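Long-range contact in inositol-3-phosphate synthase (PDB 1VKO), which belongs to the inositol-phosphate synthase family of Rossmann-type proteins and binds nicotinamide-adenine-dinucleotide in a pocket that here also holds pyrophosphate: residues A[321-326]-A[481-487]. Numbering follows the deposited sequence.
Sequences GGDDFK and LLLKAPV. With NAD (nicotinamide-adenine-dinucleotide), chain G; POP (pyrophosphate 2-), chain H.
Gly322 to Lys326 runs antiparallel to Leu482 to Val487, and five backbone hydrogen bonds tie the two loops together, from Val487 N to Gly322 O (2.7 Å) at one end to Lys326 N with Leu482 O (2.8 Å) at the other. Asp323, which follows a cis peptide bond, and Ala485 exchange both of their backbone bonds, and a water lies 2.6 Å from both Asp323 OD2 and Ala485 O. Leu483 lays CD1 against the backbone of Gly322, 3.4 Å from its N, while Val487 CG2 abuts the carboxylate of Asp323.

Lys484 links the contact to the ligands. Its chain stays extended past Phe325 O and turns only at the last torsion (chi4 72°), placing NZ among four oxygens, more than its three protons can serve: it hydrogen-bonds O5 and the bridging O of the pyrophosphate, with Phe325 O modelled at a doubtfully short 2.5 Å and Asp324 OD2 a weak, long salt-bridge partner at 3.5 Å. Asp324 is held more firmly from helix 367-378, by Lys373 and Ser376. Lys326 sends its chain the other way, CE resting 3.3 Å from Leu483 O and NZ going on to Gln501 and Ser334. Phe325 CB sits 3.3 Å from nicotinamide C5N of the NAD.

Thus the loop following edge strand 320-321 of the parallel Rossmann sheet joins the segment preceding helix 498-513 to form a wall of the pocket where nicotinamide and pyrophosphate meet.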
ATOM      1  N   GLY A 321      18.646 -32.024   1.334  1.00 23.64           N
ATOM      2  CA  GLY A 321      18.320 -30.607   1.589  1.00 24.19           C
ATOM      3  C   GLY A 321      16.827 -30.279   1.492  1.00 25.91           C
ATOM      4  O   GLY A 321      16.077 -30.981   0.829  1.00 28.47           O
ATOM      5  N   GLY A 322      16.402 -29.212   2.167  1.00 27.02           N
ATOM      6  CA  GLY A 322      15.001 -28.754   2.186  1.00 26.00           C
ATOM      7  C   GLY A 322      14.696 -27.950   3.442  1.00 27.88           C
ATOM      8  O   GLY A 322      15.571 -27.760   4.280  1.00 26.50           O
ATOM      9  N   ASP A 323      13.467 -27.459   3.592  1.00 27.81           N
ATOM     10  CA  ASP A 323      12.414 -27.687   2.643  1.00 24.71           C
ATOM     11  C   ASP A 323      11.868 -26.347   2.194  1.00 27.40           C
ATOM     12  O   ASP A 323      11.689 -25.432   3.024  1.00 29.72           O
ATOM     13  CB  ASP A 323      11.270 -28.423   3.336  1.00 25.10           C
ATOM     14  CG  ASP A 323      11.657 -29.772   3.848  1.00 24.06           C
ATOM     15  OD1 ASP A 323      12.472 -30.516   3.201  1.00 30.92           O
ATOM     16  OD2 ASP A 323      11.133 -30.225   4.878  1.00 25.78           O
ATOM     17  N   ASP A 324      11.580 -26.244   0.896  1.00 25.93           N
ATOM     18  CA  ASP A 324      10.670 -25.230   0.334  1.00 25.62           C
ATOM     19  C   ASP A 324      11.398 -23.929  -0.008  1.00 27.19           C
ATOM     20  O   ASP A 324      11.876 -23.217   0.905  1.00 24.94           O
ATOM     21  CB  ASP A 324       9.486 -24.997   1.283  1.00 24.06           C
ATOM     22  CG  ASP A 324       8.270 -24.373   0.601  1.00 33.44           C
ATOM     23  OD1 ASP A 324       8.135 -24.447  -0.644  1.00 28.56           O
ATOM     24  OD2 ASP A 324       7.364 -23.817   1.260  1.00 21.32           O
ATOM     25  N   PHE A 325      11.466 -23.622  -1.315  1.00 24.04           N
ATOM     26  CA  PHE A 325      12.153 -22.440  -1.799  1.00 23.69           C
ATOM     27  C   PHE A 325      11.732 -21.259  -1.022  1.00 27.21           C
ATOM     28  O   PHE A 325      10.533 -21.047  -0.745  1.00 28.62           O
ATOM     29  CB  PHE A 325      11.852 -22.133  -3.275  1.00 29.29           C
ATOM     30  CG  PHE A 325      12.170 -23.256  -4.236  1.00 22.29           C
ATOM     31  CD1 PHE A 325      13.427 -23.848  -4.261  1.00 26.01           C
ATOM     32  CD2 PHE A 325      11.218 -23.695  -5.147  1.00 30.05           C
ATOM     33  CE1 PHE A 325      13.711 -24.886  -5.186  1.00 15.18           C
ATOM     34  CE2 PHE A 325      11.515 -24.736  -6.066  1.00  7.30           C
ATOM     35  CZ  PHE A 325      12.750 -25.304  -6.055  1.00 11.08           C
ATOM     36  N   LYS A 326      12.724 -20.467  -0.663  1.00 26.75           N
ATOM     37  CA  LYS A 326      12.462 -19.213  -0.026  1.00 30.15           C
ATOM     38  C   LYS A 326      12.689 -18.114  -1.030  1.00 33.91           C
ATOM     39  O   LYS A 326      13.793 -17.549  -1.131  1.00 34.97           O
ATOM     40  CB  LYS A 326      13.365 -19.072   1.169  1.00 29.62           C
ATOM     41  CG  LYS A 326      13.057 -17.892   1.956  1.00 25.69           C
ATOM     42  CD  LYS A 326      14.344 -17.406   2.562  1.00 42.01           C
ATOM     43  CE  LYS A 326      14.619 -18.071   3.866  1.00 36.20           C
ATOM     44  NZ  LYS A 326      15.780 -17.432   4.531  1.00 45.45           N
ATOM     45  N   LEU A 481      19.651 -20.535   3.514  1.00 30.56           N
ATOM     46  CA  LEU A 481      19.326 -19.212   2.970  1.00 29.01           C
ATOM     47  C   LEU A 481      18.406 -19.312   1.794  1.00 25.92           C
ATOM     48  O   LEU A 481      17.694 -18.359   1.490  1.00 26.19           O
ATOM     49  CB  LEU A 481      20.576 -18.376   2.620  1.00 29.48           C
ATOM     50  CG  LEU A 481      21.468 -18.682   1.425  1.00 35.34           C
ATOM     51  CD1 LEU A 481      22.395 -17.464   1.109  1.00 22.97           C
ATOM     52  CD2 LEU A 481      22.264 -19.914   1.774  1.00 47.34           C
ATOM     53  N   LEU A 482      18.422 -20.472   1.142  1.00 23.58           N
ATOM     54  CA  LEU A 482      17.587 -20.696  -0.015  1.00 23.05           C
ATOM     55  C   LEU A 482      16.228 -21.305   0.343  1.00 22.94           C
ATOM     56  O   LEU A 482      15.367 -21.457  -0.528  1.00 18.07           O
ATOM     57  CB  LEU A 482      18.317 -21.591  -1.047  1.00 24.08           C
ATOM     58  CG  LEU A 482      19.494 -21.027  -1.859  1.00 16.66           C
ATOM     59  CD1 LEU A 482      19.431 -19.525  -1.956  1.00 35.02           C
ATOM     60  CD2 LEU A 482      20.823 -21.441  -1.302  1.00 16.62           C
ATOM     61  N   LEU A 483      16.032 -21.645   1.619  1.00 23.40           N
ATOM     62  CA  LEU A 483      14.908 -22.506   1.991  1.00 24.29           C
ATOM     63  C   LEU A 483      14.106 -21.949   3.156  1.00 25.83           C
ATOM     64  O   LEU A 483      14.688 -21.341   4.058  1.00 24.94           O
ATOM     65  CB  LEU A 483      15.421 -23.917   2.309  1.00 20.58           C
ATOM     66  CG  LEU A 483      16.075 -24.695   1.150  1.00 27.94           C
ATOM     67  CD1 LEU A 483      16.841 -25.884   1.704  1.00 29.99           C
ATOM     68  CD2 LEU A 483      15.089 -25.107   0.016  1.00 13.05           C
ATOM     69  N   LYS A 484      12.788 -22.186   3.128  1.00 26.27           N
ATOM     70  CA  LYS A 484      11.840 -21.593   4.059  1.00 29.49           C
ATOM     71  C   LYS A 484      11.822 -22.307   5.366  1.00 32.17           C
ATOM     72  O   LYS A 484      11.709 -21.668   6.420  1.00 31.05           O
ATOM     73  CB  LYS A 484      10.425 -21.701   3.547  1.00 30.01           C
ATOM     74  CG  LYS A 484       9.976 -20.551   2.736  1.00 27.46           C
ATOM     75  CD  LYS A 484       8.449 -20.557   2.682  1.00 27.90           C
ATOM     76  CE  LYS A 484       8.012 -19.846   1.424  1.00 23.82           C
ATOM     77  NZ  LYS A 484       8.274 -20.659   0.188  1.00 37.73           N
ATOM     78  N   ALA A 485      11.912 -23.639   5.259  1.00 32.46           N
ATOM     79  CA  ALA A 485      11.712 -24.565   6.363  1.00 29.67           C
ATOM     80  C   ALA A 485      12.886 -25.518   6.404  1.00 30.17           C
ATOM     81  O   ALA A 485      12.780 -26.715   6.078  1.00 31.32           O
ATOM     82  CB  ALA A 485      10.411 -25.311   6.192  1.00 27.88           C
ATOM     83  N   PRO A 486      14.021 -24.988   6.828  1.00 30.09           N
ATOM     84  CA  PRO A 486      15.266 -25.737   6.695  1.00 30.75           C
ATOM     85  C   PRO A 486      15.287 -26.986   7.609  1.00 32.51           C
ATOM     86  O   PRO A 486      14.876 -26.943   8.790  1.00 32.65           O
ATOM     87  CB  PRO A 486      16.359 -24.711   7.029  1.00 29.96           C
ATOM     88  CG  PRO A 486      15.657 -23.487   7.572  1.00 27.59           C
ATOM     89  CD  PRO A 486      14.197 -23.684   7.493  1.00 28.33           C
ATOM     90  N   VAL A 487      15.673 -28.094   6.995  1.00 28.71           N
ATOM     91  CA  VAL A 487      15.926 -29.334   7.646  1.00 27.47           C
ATOM     92  C   VAL A 487      17.418 -29.272   8.047  1.00 30.41           C
ATOM     93  O   VAL A 487      18.284 -28.816   7.274  1.00 28.99           O
ATOM     94  CB  VAL A 487      15.630 -30.497   6.666  1.00 29.12           C
ATOM     95  CG1 VAL A 487      15.911 -31.883   7.303  1.00 28.75           C
ATOM     96  CG2 VAL A 487      14.179 -30.423   6.201  1.00 25.89           C
TER
HETATM   97  PA  NAD G 601       4.012 -26.048 -11.516  1.00 25.23           P
HETATM   98  O1A NAD G 601       2.673 -26.612 -11.469  1.00 15.07           O
HETATM   99  O2A NAD G 601       4.098 -25.134 -12.668  1.00 18.41           O
HETATM  100  O5B NAD G 601       5.033 -27.261 -11.577  1.00 28.60           O
HETATM  101  C5B NAD G 601       4.657 -28.524 -11.117  1.00 24.71           C
HETATM  102  C4B NAD G 601       4.990 -29.523 -12.209  1.00 16.86           C
HETATM  103  O4B NAD G 601       5.259 -30.767 -11.603  1.00 27.42           O
HETATM  104  C3B NAD G 601       3.844 -29.743 -13.155  1.00 19.58           C
HETATM  105  O3B NAD G 601       4.466 -29.942 -14.415  1.00 17.06           O
HETATM  106  C2B NAD G 601       3.241 -31.065 -12.775  1.00 17.79           C
HETATM  107  O2B NAD G 601       2.999 -31.723 -14.018  1.00 24.24           O
HETATM  108  C1B NAD G 601       4.414 -31.765 -12.096  1.00 17.26           C
HETATM  109  N9A NAD G 601       4.161 -32.845 -11.108  1.00 16.04           N
HETATM  110  C8A NAD G 601       3.182 -32.969 -10.169  1.00 29.17           C
HETATM  111  N7A NAD G 601       3.360 -34.143  -9.523  1.00 22.19           N
HETATM  112  C5A NAD G 601       4.429 -34.796 -10.016  1.00 27.77           C
HETATM  113  C6A NAD G 601       5.028 -36.040  -9.749  1.00 32.19           C
HETATM  114  N6A NAD G 601       4.542 -36.921  -8.859  1.00 28.02           N
HETATM  115  N1A NAD G 601       6.122 -36.414 -10.485  1.00 14.67           N
HETATM  116  C2A NAD G 601       6.602 -35.612 -11.479  1.00 25.60           C
HETATM  117  N3A NAD G 601       5.982 -34.434 -11.748  1.00 14.80           N
HETATM  118  C4A NAD G 601       4.919 -34.004 -11.035  1.00 27.36           C
HETATM  119  O3  NAD G 601       4.410 -25.307 -10.131  1.00 18.80           O
HETATM  120  PN  NAD G 601       5.770 -24.486 -10.027  1.00 17.82           P
HETATM  121  O1N NAD G 601       6.700 -25.052 -11.040  1.00 34.71           O
HETATM  122  O2N NAD G 601       5.429 -23.063 -10.084  1.00 16.31           O
HETATM  123  O5D NAD G 601       6.436 -24.907  -8.608  1.00 21.97           O
HETATM  124  C5D NAD G 601       6.533 -26.268  -8.224  1.00 24.86           C
HETATM  125  C4D NAD G 601       6.679 -26.488  -6.706  1.00 24.67           C
HETATM  126  O4D NAD G 601       7.653 -25.624  -6.175  1.00 27.08           O
HETATM  127  C3D NAD G 601       5.393 -26.238  -5.909  1.00 23.94           C
HETATM  128  O3D NAD G 601       5.285 -27.221  -4.917  1.00 29.51           O
HETATM  129  C2D NAD G 601       5.689 -24.962  -5.163  1.00 31.80           C
HETATM  130  O2D NAD G 601       5.057 -24.836  -3.899  1.00 36.09           O
HETATM  131  C1D NAD G 601       7.175 -25.083  -4.963  1.00 28.92           C
HETATM  132  N1N NAD G 601       7.634 -23.740  -4.629  1.00 25.40           N
HETATM  133  C2N NAD G 601       7.496 -22.731  -5.530  1.00 13.40           C
HETATM  134  C3N NAD G 601       7.911 -21.466  -5.179  1.00 19.34           C
HETATM  135  C7N NAD G 601       8.095 -20.512  -6.299  1.00 25.56           C
HETATM  136  O7N NAD G 601       7.708 -20.994  -7.572  1.00 31.73           O
HETATM  137  N7N NAD G 601       8.617 -19.301  -6.070  1.00 25.15           N
HETATM  138  C4N NAD G 601       8.487 -21.211  -3.920  1.00 16.31           C
HETATM  139  C5N NAD G 601       8.600 -22.243  -3.015  1.00 15.55           C
HETATM  140  C6N NAD G 601       8.157 -23.524  -3.377  1.00 18.21           C
HETATM  141  P1  POP H 602       7.625 -16.929  -0.689  1.00 50.92           P
HETATM  142  O1  POP H 602       9.101 -16.635  -0.462  1.00 48.27           O
HETATM  143  O2  POP H 602       7.041 -15.915  -1.644  1.00 54.44           O
HETATM  144  O3  POP H 602       6.886 -16.836   0.637  1.00 38.38           O
HETATM  145  O   POP H 602       7.475 -18.405  -1.372  1.00 48.93           O
HETATM  146  P2  POP H 602       6.090 -19.145  -1.811  1.00 52.01           P
HETATM  147  O4  POP H 602       5.927 -18.978  -3.318  1.00 46.73           O
HETATM  148  O5  POP H 602       6.184 -20.613  -1.416  1.00 50.61           O
HETATM  149  O6  POP H 602       4.804 -18.597  -1.181  1.00 50.86           O
HETATM  150  O   HOH W   1      10.941 -28.457   6.723  1.00 14.35           O
HETATM  151  O   HOH W   2      16.540 -17.492  -0.763  1.00 19.57           O